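Local coordinates for periplasmic protein TorT (Vibrio parahaemolyticus, PDB 3O1I) that probably serves as a periplasmic solute-binding protein that partners the TorS sensor in detecting trimethylamine N-oxide, at residues I8-P13 with L38-A43; N65-G70 with T88-T93; N138-L143 with G193-I198; L185-I190 with I209-S214. One frame throughout, in Å; residues are numbered along the deposited sequence.

Contact 1: residues I8-P13 with L38-A43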
loop_
_atom_site.group_PDB
_atom_site.type_symbol
_atom_site.label_atom_id
_atom_site.label_comp_id
_atom_site.label_asym_id
_atom_site.label_seq_id
_atom_site.Cartn_x
_atom_site.Cartn_y
_atom_site.Cartn_z
ATOM N N ILE D 8 -4.774 10.087 -36.049
ATOM C CA ILE D 8 -4.995 11.169 -35.095
ATOM C C ILE D 8 -4.746 10.582 -33.708
ATOM O O ILE D 8 -5.439 9.659 -33.273
ATOM C CB ILE D 8 -6.428 11.714 -35.171
ATOM C CG1 ILE D 8 -6.653 12.394 -36.529
ATOM C CG2 ILE D 8 -6.668 12.693 -34.025
ATOM C CD1 ILE D 8 -8.066 12.906 -36.736
ATOM N N CYS D 9 -3.751 11.141 -33.028
ATOM C CA CYS D 9 -3.323 10.677 -31.711
ATOM C C CYS D 9 -3.587 11.720 -30.616
ATOM O O CYS D 9 -2.898 12.747 -30.547
ATOM C CB CYS D 9 -1.827 10.369 -31.807
ATOM S SG CYS D 9 -1.094 9.110 -30.712
ATOM N N ALA D 10 -4.576 11.454 -29.759
ATOM C CA ALA D 10 -4.929 12.372 -28.666
ATOM C C ALA D 10 -4.149 12.077 -27.379
ATOM O O ALA D 10 -4.208 10.974 -26.829
ATOM C CB ALA D 10 -6.434 12.315 -28.396
ATOM N N ILE D 11 -3.429 13.087 -26.904
ATOM C CA ILE D 11 -2.608 12.966 -25.707
ATOM C C ILE D 11 -3.103 13.801 -24.528
ATOM O O ILE D 11 -2.796 14.994 -24.422
ATOM C CB ILE D 11 -1.129 13.355 -26.028
ATOM C CG1 ILE D 11 -0.604 12.457 -27.147
ATOM C CG2 ILE D 11 -0.246 13.217 -24.792
ATOM C CD1 ILE D 11 -0.921 10.986 -26.944
ATOM N N TYR D 12 -3.860 13.164 -23.638
ATOM C CA TYR D 12 -4.386 13.842 -22.454
ATOM C C TYR D 12 -3.326 13.953 -21.364
ATOM O O TYR D 12 -2.239 13.390 -21.475
ATOM C CB TYR D 12 -5.540 13.063 -21.855
ATOM C CG TYR D 12 -6.633 12.653 -22.803
ATOM C CD1 TYR D 12 -6.756 13.227 -24.072
ATOM C CD2 TYR D 12 -7.604 11.736 -22.394
ATOM C CE1 TYR D 12 -7.834 12.900 -24.904
ATOM C CE2 TYR D 12 -8.671 11.406 -23.211
ATOM C CZ TYR D 12 -8.783 11.995 -24.459
ATOM O OH TYR D 12 -9.873 11.688 -25.221
ATOM N N PRO D 13 -3.620 14.708 -20.299
ATOM C CA PRO D 13 -2.652 14.841 -19.205
ATOM C C PRO D 13 -2.975 13.737 -18.184
ATOM O O PRO D 13 -2.168 13.410 -17.318
ATOM C CB PRO D 13 -2.924 16.242 -18.681
ATOM C CG PRO D 13 -4.405 16.365 -18.858
ATOM C CD PRO D 13 -4.656 15.755 -20.221
ATOM N N LEU D 38 -8.468 7.411 -34.424
ATOM C CA LEU D 38 -7.999 8.070 -33.217
ATOM C C LEU D 38 -7.661 7.111 -32.078
ATOM O O LEU D 38 -8.455 6.236 -31.708
ATOM C CB LEU D 38 -9.054 9.092 -32.763
ATOM C CG LEU D 38 -8.900 9.929 -31.486
ATOM C CD1 LEU D 38 -9.310 9.112 -30.277
ATOM C CD2 LEU D 38 -7.471 10.436 -31.363
ATOM N N ARG D 39 -6.459 7.285 -31.540
ATOM C CA ARG D 39 -5.986 6.480 -30.428
ATOM C C ARG D 39 -5.704 7.459 -29.310
ATOM O O ARG D 39 -5.217 8.567 -29.545
ATOM C CB ARG D 39 -4.711 5.723 -30.806
ATOM C CG ARG D 39 -4.312 4.613 -29.825
ATOM C CD ARG D 39 -3.394 3.607 -30.519
ATOM N NE ARG D 39 -3.025 2.463 -29.688
ATOM C CZ ARG D 39 -2.388 1.388 -30.150
ATOM N NH1 ARG D 39 -2.053 1.309 -31.432
ATOM N NH2 ARG D 39 -2.081 0.390 -29.333
ATOM N N VAL D 40 -6.014 7.041 -28.092
ATOM C CA VAL D 40 -5.826 7.887 -26.927
ATOM C C VAL D 40 -4.782 7.397 -25.922
ATOM O O VAL D 40 -4.825 6.253 -25.465
ATOM C CB VAL D 40 -7.172 8.071 -26.208
ATOM C CG1 VAL D 40 -7.993 9.125 -26.923
ATOM C CG2 VAL D 40 -7.933 6.740 -26.193
ATOM N N LEU D 41 -3.841 8.277 -25.591
ATOM C CA LEU D 41 -2.788 7.970 -24.624
ATOM C C LEU D 41 -2.831 9.021 -23.523
ATOM O O LEU D 41 -2.618 10.211 -23.785
ATOM C CB LEU D 41 -1.400 8.008 -25.271
ATOM C CG LEU D 41 -1.110 7.166 -26.511
ATOM C CD1 LEU D 41 0.400 7.222 -26.758
ATOM C CD2 LEU D 41 -1.590 5.721 -26.330
ATOM N N GLU D 42 -3.094 8.587 -22.294
ATOM C CA GLU D 42 -3.166 9.515 -21.177
ATOM C C GLU D 42 -1.926 9.389 -20.305
ATOM O O GLU D 42 -1.552 8.289 -19.894
ATOM C CB GLU D 42 -4.448 9.260 -20.373
ATOM C CG GLU D 42 -4.493 7.935 -19.642
ATOM C CD GLU D 42 -4.126 8.076 -18.180
ATOM O OE1 GLU D 42 -4.032 7.036 -17.494
ATOM O OE2 GLU D 42 -3.940 9.226 -17.711
ATOM N N ALA D 43 -1.297 10.526 -20.031
ATOM C CA ALA D 43 -0.075 10.588 -19.237
ATOM C C ALA D 43 -0.198 10.105 -17.793
ATOM O O ALA D 43 0.794 10.105 -17.045
ATOM C CB ALA D 43 0.460 12.005 -19.247
#
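Ile8 to Tyr12 and Leu38 to Glu42 run alongside each other in parallel, their short axes 4.8 Å apart and 22° from true alignment. Ala10 is gripped on both backbone atoms: its N gives to Arg39 O at 3.0 Å, and its O takes Leu41 N at 3.0 Å. Further on, Tyr12 N to Leu41 O and Ala43 N to Tyr12 O are weak bonds.

On the face of Ala10, its CB meets Val40 CG1 at 3.8 Å; the end of Leu38 lies on this face too, though it is placed less surely. The Tyr12 ring lies oblique to Val40, with Tyr12 OH 3.6 Å from Val40 CG1. That hydroxyl is hydrogen-bonded to Asn24 of helix 18-32, the helix of this beta-alpha-beta crossover, whose Met27 packs on Ala10 and Tyr12.

The other face carries Cys9, Ile11, Arg39 and Leu41. Ile11 and Leu41 lie side by side and point the same way, Ile11 CD1 coming 3.4 Å from Leu41 CB. Here helix 49-62 closes in: Cys9 SG forms a disulfide with Cys59, and Leu41 packs on Leu58.

Contact 2: residues N65-G70 with T88-T93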
loop_
_atom_site.group_PDB
_atom_site.type_symbol
_atom_site.label_atom_id
_atom_site.label_comp_id
_atom_site.label_asym_id
_atom_site.label_seq_id
_atom_site.Cartn_x
_atom_site.Cartn_y
_atom_site.Cartn_z
ATOM N N ASN D 65 -0.459 11.241 -38.190
ATOM C CA ASN D 65 -0.387 12.349 -39.137
ATOM C C ASN D 65 -0.427 13.681 -38.385
ATOM O O ASN D 65 0.443 14.540 -38.553
ATOM C CB ASN D 65 -1.561 12.257 -40.112
ATOM C CG ASN D 65 -1.670 10.888 -40.759
ATOM O OD1 ASN D 65 -0.711 10.397 -41.356
ATOM N ND2 ASN D 65 -2.840 10.265 -40.645
ATOM N N ALA D 66 -1.453 13.836 -37.557
ATOM C CA ALA D 66 -1.626 15.027 -36.740
ATOM C C ALA D 66 -1.981 14.537 -35.340
ATOM O O ALA D 66 -2.715 13.553 -35.182
ATOM C CB ALA D 66 -2.745 15.891 -37.303
ATOM N N ILE D 67 -1.451 15.207 -34.325
ATOM C CA ILE D 67 -1.741 14.808 -32.956
ATOM C C ILE D 67 -2.317 15.943 -32.111
ATOM O O ILE D 67 -1.809 17.074 -32.122
ATOM C CB ILE D 67 -0.483 14.262 -32.251
ATOM C CG1 ILE D 67 0.587 15.351 -32.166
ATOM C CG2 ILE D 67 0.040 13.049 -32.998
ATOM C CD1 ILE D 67 1.854 14.905 -31.466
ATOM N N ILE D 68 -3.390 15.619 -31.388
ATOM C CA ILE D 68 -4.070 16.562 -30.505
ATOM C C ILE D 68 -3.508 16.366 -29.103
ATOM O O ILE D 68 -3.766 15.358 -28.444
ATOM C CB ILE D 68 -5.581 16.302 -30.475
ATOM C CG1 ILE D 68 -6.062 15.867 -31.858
ATOM C CG2 ILE D 68 -6.307 17.567 -30.100
ATOM C CD1 ILE D 68 -7.497 15.427 -31.885
ATOM N N LEU D 69 -2.740 17.353 -28.665
ATOM C CA LEU D 69 -2.086 17.326 -27.372
ATOM C C LEU D 69 -2.735 18.166 -26.248
ATOM O O LEU D 69 -3.040 19.352 -26.428
ATOM C CB LEU D 69 -0.623 17.756 -27.581
ATOM C CG LEU D 69 0.221 18.340 -26.444
ATOM C CD1 LEU D 69 0.494 17.282 -25.396
ATOM C CD2 LEU D 69 1.529 18.866 -27.009
ATOM N N GLY D 70 -2.948 17.530 -25.093
ATOM C CA GLY D 70 -3.490 18.216 -23.928
ATOM C C GLY D 70 -2.349 18.251 -22.927
ATOM O O GLY D 70 -2.289 17.431 -22.019
ATOM N N THR D 88 4.974 16.580 -37.661
ATOM C CA THR D 88 3.599 16.397 -37.251
ATOM C C THR D 88 2.960 17.692 -36.765
ATOM O O THR D 88 3.548 18.435 -35.975
ATOM C CB THR D 88 3.490 15.343 -36.150
ATOM O OG1 THR D 88 4.265 14.196 -36.514
ATOM C CG2 THR D 88 2.039 14.921 -35.967
ATOM N N PRO D 89 1.751 17.990 -37.270
ATOM C CA PRO D 89 0.983 19.184 -36.915
ATOM C C PRO D 89 0.242 18.894 -35.622
ATOM O O PRO D 89 -0.492 17.905 -35.530
ATOM C CB PRO D 89 0.037 19.337 -38.096
ATOM C CG PRO D 89 -0.267 17.910 -38.442
ATOM C CD PRO D 89 1.100 17.265 -38.379
ATOM N N VAL D 90 0.440 19.748 -34.624
ATOM C CA VAL D 90 -0.208 19.557 -33.335
ATOM C C VAL D 90 -1.450 20.426 -33.188
ATOM O O VAL D 90 -1.533 21.519 -33.749
ATOM C CB VAL D 90 0.758 19.871 -32.166
ATOM C CG1 VAL D 90 2.036 19.069 -32.316
ATOM C CG2 VAL D 90 1.066 21.352 -32.128
ATOM N N PHE D 91 -2.415 19.915 -32.434
ATOM C CA PHE D 91 -3.663 20.617 -32.171
ATOM C C PHE D 91 -3.878 20.660 -30.658
ATOM O O PHE D 91 -4.126 19.618 -30.044
ATOM C CB PHE D 91 -4.854 19.887 -32.818
ATOM C CG PHE D 91 -4.962 20.075 -34.305
ATOM C CD1 PHE D 91 -4.213 19.298 -35.181
ATOM C CD2 PHE D 91 -5.821 21.039 -34.831
ATOM C CE1 PHE D 91 -4.317 19.476 -36.559
ATOM C CE2 PHE D 91 -5.929 21.225 -36.204
ATOM C CZ PHE D 91 -5.176 20.441 -37.069
ATOM N N ALA D 92 -3.774 21.845 -30.055
ATOM C CA ALA D 92 -3.990 21.979 -28.615
ATOM C C ALA D 92 -5.454 21.614 -28.343
ATOM O O ALA D 92 -6.349 22.117 -29.015
ATOM C CB ALA D 92 -3.692 23.407 -28.162
ATOM N N THR D 93 -5.695 20.742 -27.363
ATOM C CA THR D 93 -7.054 20.305 -27.055
ATOM C C THR D 93 -7.758 21.047 -25.939
ATOM O O THR D 93 -8.936 21.371 -26.077
ATOM C CB THR D 93 -7.118 18.824 -26.663
ATOM O OG1 THR D 93 -6.265 18.064 -27.521
ATOM C CG2 THR D 93 -8.561 18.308 -26.783
#
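Ile67 and Val90 pair across two neighbouring strands of the five-stranded parallel sheet, in the beta-alpha-beta unit made of strand 66-69, the short helix 82-85 and strand 90-92. The strand segments are inclined at 24° to each other. Ile67 is bonded at both backbone atoms: its N gives to Pro89 O at 3.1 Å, and its O accepts Phe91 N at 2.9 Å. Leu69 N to Phe91 O is a weak bond. The ladder finishes with Thr93 N bonded to Leu69 O at 3.1 Å.

Ile67 carries CG1 in the crowded position between its backbone N and carbonyl carbon (chi1 62°), and this branch lies 4.0 Å from Val90 CG1. The two side chains run together in the same direction. Thr88 instead crosses Ile67 at about a right angle, its CG2 4.0 Å from Ile67 CG2, while Thr88 OG1 is hydrogen-bonded to Val85 O. At the start of the strands Ala66 CB touches Pro89 CG at 3.4 Å and comes up to the edge of the Phe91 ring, near its plane, 4.0 Å from Phe91 CE1. Ile68 and Phe91 share a face of the sheet, although the placing of the Ile68 CG2 methyl between them is doubtful.

That face lies under helix 249-263, with Ser256 against Ile68 and Gln259 and Ala260 against Phe91. Leu69 and Val90, on the reverse, meet the loop residues Tyr77 and Leu81. Strand 7-12 hydrogen-bonds to strand 66-69 on one flank, and strand 107-110 bonds to Val90 on the other.

Contact 3: residues N138-L143 with G193-I198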
loop_
_atom_site.group_PDB
_atom_site.type_symbol
_atom_site.label_atom_id
_atom_site.label_comp_id
_atom_site.label_asym_id
_atom_site.label_seq_id
_atom_site.Cartn_x
_atom_site.Cartn_y
_atom_site.Cartn_z
ATOM N N ASN D 138 -20.527 37.814 2.903
ATOM C CA ASN D 138 -19.199 37.224 3.060
ATOM C C ASN D 138 -19.114 35.898 2.315
ATOM O O ASN D 138 -19.943 35.003 2.504
ATOM C CB ASN D 138 -18.867 37.027 4.543
ATOM C CG ASN D 138 -18.661 38.347 5.272
ATOM O OD1 ASN D 138 -17.871 39.186 4.841
ATOM N ND2 ASN D 138 -19.371 38.534 6.378
ATOM N N ILE D 139 -18.101 35.781 1.462
ATOM C CA ILE D 139 -17.915 34.586 0.651
ATOM C C ILE D 139 -16.531 33.951 0.869
ATOM O O ILE D 139 -15.579 34.627 1.274
ATOM C CB ILE D 139 -18.116 34.947 -0.851
ATOM C CG1 ILE D 139 -18.204 33.676 -1.693
ATOM C CG2 ILE D 139 -16.969 35.848 -1.332
ATOM C CD1 ILE D 139 -18.259 33.931 -3.188
ATOM N N ALA D 140 -16.430 32.651 0.600
ATOM C CA ALA D 140 -15.173 31.920 0.770
ATOM C C ALA D 140 -14.682 31.317 -0.540
ATOM O O ALA D 140 -15.412 30.577 -1.186
ATOM C CB ALA D 140 -15.354 30.817 1.805
ATOM N N LEU D 141 -13.435 31.612 -0.906
ATOM C CA LEU D 141 -12.847 31.113 -2.153
ATOM C C LEU D 141 -12.000 29.850 -2.049
ATOM O O LEU D 141 -10.937 29.872 -1.459
ATOM C CB LEU D 141 -11.996 32.213 -2.809
ATOM C CG LEU D 141 -12.710 33.236 -3.702
ATOM C CD1 LEU D 141 -11.766 34.387 -4.054
ATOM C CD2 LEU D 141 -13.192 32.534 -4.960
ATOM N N LEU D 142 -12.471 28.755 -2.636
ATOM C CA LEU D 142 -11.723 27.498 -2.628
ATOM C C LEU D 142 -11.527 27.042 -4.071
ATOM O O LEU D 142 -12.073 26.029 -4.507
ATOM C CB LEU D 142 -12.469 26.419 -1.838
ATOM C CG LEU D 142 -12.843 26.746 -0.388
ATOM C CD1 LEU D 142 -13.427 25.497 0.249
ATOM C CD2 LEU D 142 -11.634 27.231 0.391
ATOM N N LEU D 143 -10.721 27.802 -4.800
ATOM C CA LEU D 143 -10.449 27.553 -6.206
ATOM C C LEU D 143 -9.605 26.327 -6.513
ATOM O O LEU D 143 -10.035 25.450 -7.260
ATOM C CB LEU D 143 -9.808 28.799 -6.810
ATOM C CG LEU D 143 -10.703 30.027 -6.609
ATOM C CD1 LEU D 143 -10.017 31.280 -7.146
ATOM C CD2 LEU D 143 -12.046 29.776 -7.292
ATOM N N GLY D 193 -17.497 30.652 10.287
ATOM C CA GLY D 193 -18.775 31.174 10.740
ATOM C C GLY D 193 -19.443 32.218 9.857
ATOM O O GLY D 193 -20.632 32.100 9.559
ATOM N N ASN D 194 -18.693 33.234 9.436
ATOM C CA ASN D 194 -19.236 34.315 8.604
ATOM C C ASN D 194 -19.521 33.939 7.156
ATOM O O ASN D 194 -20.014 34.762 6.388
ATOM C CB ASN D 194 -18.266 35.491 8.562
ATOM C CG ASN D 194 -17.638 35.770 9.894
ATOM O OD1 ASN D 194 -18.308 36.214 10.827
ATOM N ND2 ASN D 194 -16.336 35.506 10.001
ATOM N N ILE D 195 -19.212 32.711 6.769
ATOM C CA ILE D 195 -19.401 32.318 5.385
ATOM C C ILE D 195 -20.822 32.098 4.909
ATOM O O ILE D 195 -21.546 31.245 5.423
ATOM C CB ILE D 195 -18.582 31.064 5.056
ATOM C CG1 ILE D 195 -17.140 31.264 5.530
ATOM C CG2 ILE D 195 -18.622 30.794 3.558
ATOM C CD1 ILE D 195 -16.507 32.564 5.056
ATOM N N ASP D 196 -21.193 32.880 3.899
ATOM C CA ASP D 196 -22.505 32.809 3.268
ATOM C C ASP D 196 -22.417 31.836 2.093
ATOM O O ASP D 196 -23.194 30.879 2.009
ATOM C CB ASP D 196 -22.921 34.189 2.764
ATOM C CG ASP D 196 -23.192 35.162 3.893
ATOM O OD1 ASP D 196 -24.157 34.929 4.648
ATOM O OD2 ASP D 196 -22.442 36.155 4.029
ATOM N N TYR D 197 -21.460 32.090 1.197
ATOM C CA TYR D 197 -21.238 31.248 0.019
ATOM C C TYR D 197 -19.809 30.723 -0.066
ATOM O O TYR D 197 -18.880 31.288 0.521
ATOM C CB TYR D 197 -21.491 32.024 -1.279
ATOM C CG TYR D 197 -22.856 32.632 -1.425
ATOM C CD1 TYR D 197 -23.031 34.013 -1.352
ATOM C CD2 TYR D 197 -23.969 31.835 -1.668
ATOM C CE1 TYR D 197 -24.285 34.587 -1.525
ATOM C CE2 TYR D 197 -25.230 32.395 -1.841
ATOM C CZ TYR D 197 -25.384 33.771 -1.771
ATOM O OH TYR D 197 -26.630 34.321 -1.970
ATOM N N ILE D 198 -19.657 29.640 -0.820
ATOM C CA ILE D 198 -18.361 29.034 -1.082
ATOM C C ILE D 198 -18.283 28.886 -2.601
ATOM O O ILE D 198 -19.118 28.217 -3.219
ATOM C CB ILE D 198 -18.206 27.607 -0.493
ATOM C CG1 ILE D 198 -18.335 27.609 1.024
ATOM C CG2 ILE D 198 -16.834 27.058 -0.849
ATOM C CD1 ILE D 198 -18.317 26.196 1.604
#
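Asn138 and Asp196 are held by two bonds: Asp196 N gives to Asn138 O at 2.8 Å, and Asn138 N gives to Asp196 OD2, also at 2.8 Å. The first is fairly straight, 156° at the hydrogen; the second is bent to 132° and uses the anti lone pair of OD2. In Asp196, CG lies beside the residue's own N (chi1 -68°), which puts the carboxylate and the N-H both near Asn138. Ala140 N then gives to Tyr197 O at 2.8 Å, where the strands pair in parallel.

Apolar contacts accompany these bonds. Ile139 CG1 rests 3.7 Å from Tyr197 CB. Ala140 CB meets Ile195 CG2, also at 3.7 Å, and Leu142 CD1 touches Ile198 CG2 at 3.9 Å.

Further out, Val189 of helix 179-192, which packs on one face of the four-stranded parallel sheet, touches Ala140, Ile195 and Ile198. Tyr197 OH is hydrogen-bonded to His130, and strand 167-172 bonds to Ile139 and Leu141 on the far flank of strand 137-142.

A carboxylate oxygen thus accepts the N-H of Asn138 next to the Ile139/Tyr197 and Ala140/Ile198 pairs, while the acid's own backbone N-H goes to the carbonyl of the same residue. Asn138 and Asp196 therefore hold each other in both directions, each as donor and as acceptor.

Contact 4: residues L185-I190 with I209-S214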
loop_
_atom_site.group_PDB
_atom_site.type_symbol
_atom_site.label_atom_id
_atom_site.label_comp_id
_atom_site.label_asym_id
_atom_site.label_seq_id
_atom_site.Cartn_x
_atom_site.Cartn_y
_atom_site.Cartn_z
ATOM N N LEU D 185 -10.271 21.817 3.500
ATOM C CA LEU D 185 -10.410 23.253 3.295
ATOM C C LEU D 185 -11.842 23.735 3.505
ATOM O O LEU D 185 -12.082 24.857 3.959
ATOM C CB LEU D 185 -9.949 23.637 1.892
ATOM C CG LEU D 185 -8.441 23.764 1.713
ATOM C CD1 LEU D 185 -8.146 24.373 0.344
ATOM C CD2 LEU D 185 -7.878 24.649 2.819
ATOM N N VAL D 186 -12.798 22.882 3.168
ATOM C CA VAL D 186 -14.195 23.231 3.325
ATOM C C VAL D 186 -14.533 23.248 4.806
ATOM O O VAL D 186 -15.144 24.198 5.300
ATOM C CB VAL D 186 -15.106 22.214 2.589
ATOM C CG1 VAL D 186 -16.539 22.376 3.043
ATOM C CG2 VAL D 186 -15.014 22.420 1.084
ATOM N N GLN D 187 -14.115 22.190 5.506
ATOM C CA GLN D 187 -14.368 22.040 6.939
ATOM C C GLN D 187 -13.879 23.266 7.674
ATOM O O GLN D 187 -14.599 23.823 8.503
ATOM C CB GLN D 187 -13.671 20.796 7.495
ATOM C CG GLN D 187 -13.995 19.508 6.752
ATOM C CD GLN D 187 -13.217 18.312 7.291
ATOM O OE1 GLN D 187 -12.057 18.448 7.719
ATOM N NE2 GLN D 187 -13.841 17.129 7.256
ATOM N N ARG D 188 -12.658 23.691 7.371
ATOM C CA ARG D 188 -12.109 24.874 8.012
ATOM C C ARG D 188 -13.062 26.031 7.753
ATOM O O ARG D 188 -13.298 26.857 8.628
ATOM C CB ARG D 188 -10.727 25.206 7.442
ATOM C CG ARG D 188 -9.994 26.309 8.212
ATOM C CD ARG D 188 -8.723 26.786 7.506
ATOM N NE ARG D 188 -7.873 25.686 7.045
ATOM C CZ ARG D 188 -6.664 25.841 6.508
ATOM N NH1 ARG D 188 -6.142 27.053 6.362
ATOM N NH2 ARG D 188 -5.980 24.780 6.104
ATOM N N VAL D 189 -13.614 26.078 6.545
ATOM C CA VAL D 189 -14.546 27.132 6.166
ATOM C C VAL D 189 -15.803 27.108 7.025
ATOM O O VAL D 189 -16.185 28.124 7.614
ATOM C CB VAL D 189 -14.939 27.011 4.677
ATOM C CG1 VAL D 189 -16.114 27.942 4.346
ATOM C CG2 VAL D 189 -13.730 27.347 3.816
ATOM N N ILE D 190 -16.440 25.945 7.101
ATOM C CA ILE D 190 -17.654 25.793 7.893
ATOM C C ILE D 190 -17.420 26.244 9.335
ATOM O O ILE D 190 -18.314 26.803 9.972
ATOM C CB ILE D 190 -18.135 24.330 7.878
ATOM C CG1 ILE D 190 -18.380 23.880 6.436
ATOM C CG2 ILE D 190 -19.430 24.206 8.647
ATOM C CD1 ILE D 190 -18.762 22.418 6.300
ATOM N N ILE D 209 -20.755 19.706 -0.658
ATOM C CA ILE D 209 -22.082 19.115 -0.660
ATOM C C ILE D 209 -22.213 18.084 0.453
ATOM O O ILE D 209 -23.200 18.079 1.180
ATOM C CB ILE D 209 -22.411 18.438 -2.003
ATOM C CG1 ILE D 209 -22.399 19.488 -3.118
ATOM C CG2 ILE D 209 -23.773 17.737 -1.921
ATOM C CD1 ILE D 209 -22.498 18.904 -4.501
ATOM N N SER D 210 -21.227 17.211 0.612
ATOM C CA SER D 210 -21.331 16.214 1.671
ATOM C C SER D 210 -21.022 16.792 3.035
ATOM O O SER D 210 -21.590 16.369 4.044
ATOM C CB SER D 210 -20.404 15.041 1.398
ATOM O OG SER D 210 -20.957 14.210 0.402
ATOM N N GLU D 211 -20.126 17.772 3.061
ATOM C CA GLU D 211 -19.738 18.386 4.313
ATOM C C GLU D 211 -20.816 19.257 4.911
ATOM O O GLU D 211 -20.957 19.299 6.122
ATOM C CB GLU D 211 -18.431 19.169 4.137
ATOM C CG GLU D 211 -17.212 18.259 3.913
ATOM C CD GLU D 211 -17.042 17.221 5.022
ATOM O OE1 GLU D 211 -16.769 17.625 6.166
ATOM O OE2 GLU D 211 -17.183 16.004 4.760
ATOM N N LEU D 212 -21.593 19.935 4.069
ATOM C CA LEU D 212 -22.668 20.806 4.557
ATOM C C LEU D 212 -23.827 19.993 5.100
ATOM O O LEU D 212 -24.533 20.444 5.996
ATOM C CB LEU D 212 -23.165 21.751 3.457
ATOM C CG LEU D 212 -22.264 22.967 3.170
ATOM C CD1 LEU D 212 -22.943 23.883 2.161
ATOM C CD2 LEU D 212 -21.976 23.737 4.457
ATOM N N ARG D 213 -24.020 18.796 4.558
ATOM C CA ARG D 213 -25.079 17.911 5.024
ATOM C C ARG D 213 -24.600 17.326 6.354
ATOM O O ARG D 213 -25.239 17.488 7.395
ATOM C CB ARG D 213 -25.298 16.791 4.019
ATOM C CG ARG D 213 -26.402 15.844 4.362
ATOM C CD ARG D 213 -26.054 14.473 3.846
ATOM N NE ARG D 213 -27.212 13.604 3.689
ATOM C CZ ARG D 213 -28.115 13.726 2.717
ATOM N NH1 ARG D 213 -28.004 14.689 1.805
ATOM N NH2 ARG D 213 -29.120 12.868 2.648
ATOM N N SER D 214 -23.454 16.659 6.313
ATOM C CA SER D 214 -22.875 16.059 7.505
ATOM C C SER D 214 -22.777 17.041 8.679
ATOM O O SER D 214 -22.598 16.622 9.819
ATOM C CB SER D 214 -21.487 15.504 7.173
ATOM O OG SER D 214 -20.831 15.025 8.331
#
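Val186 is the first residue of helix 185-190 to touch helix 209-214: its CG1, anti to the backbone N (chi1 166°), reaches Glu211 CB at 3.9 Å, the two side chains crossing obliquely. Gln187 comes next. Its chain runs extended beyond CG, and Gln187 NE2 gives a hydrogen bond to Glu211 OE1 at 3.2 Å. The oxygen lies in the amide plane of Gln187, yet it is approached from above the carboxylate plane, 57° out of it. Gln187 CG also rests 3.4 Å from Glu211 OE1.

A turn later Ile190 points toward the other helix. Its CD1 meets Glu211 CB at 3.9 Å, the two side chains crossing at about a right angle, and also touches Leu212 CD2 at 3.9 Å. Glu211 therefore has apolar neighbours at its base, Val186 and Ile190, and polar ones at its head.

These are adjacent helices of the second alpha/beta lobe, with segment axes 10.0 Å apart and inclined at 39°. Val186 and Val189 lie on Leu142 of strand 137-142, while Ile209 and Leu212 lie on Leu223 of strand 222-225. The second helix also faces a chain of another protein, where Arg213 pairs with an acidic side chain of that chain.

Glu211 OE2 forms a salt bridge with Arg183, also on helix 179-192, so that one helix supplies a partner to each carboxylate oxygen. That pairing would favour the charged form of a largely buried acid.

From the N terminus, contact 1 closes the loop through helix 18-32, joining the first strand to the edge strand 37-42. Contact 2 follows in series, closing the loop that holds helix 82-85. The two meet in one sheet, where Ile11 bonds to Ile68 and Gly70, building the first lobe. The chain then passes to the second lobe, whose contact 3 is centred about 38 Å from the centre of contact 1. Contact 3 closes an excursion of 49 residues that includes strand 167-172 and helix 179-192; contact 4 closes the one through strand 197-200. These two cross, their segments alternating, and the helix layer of contact 4 packs on the sheet strands of contact 3.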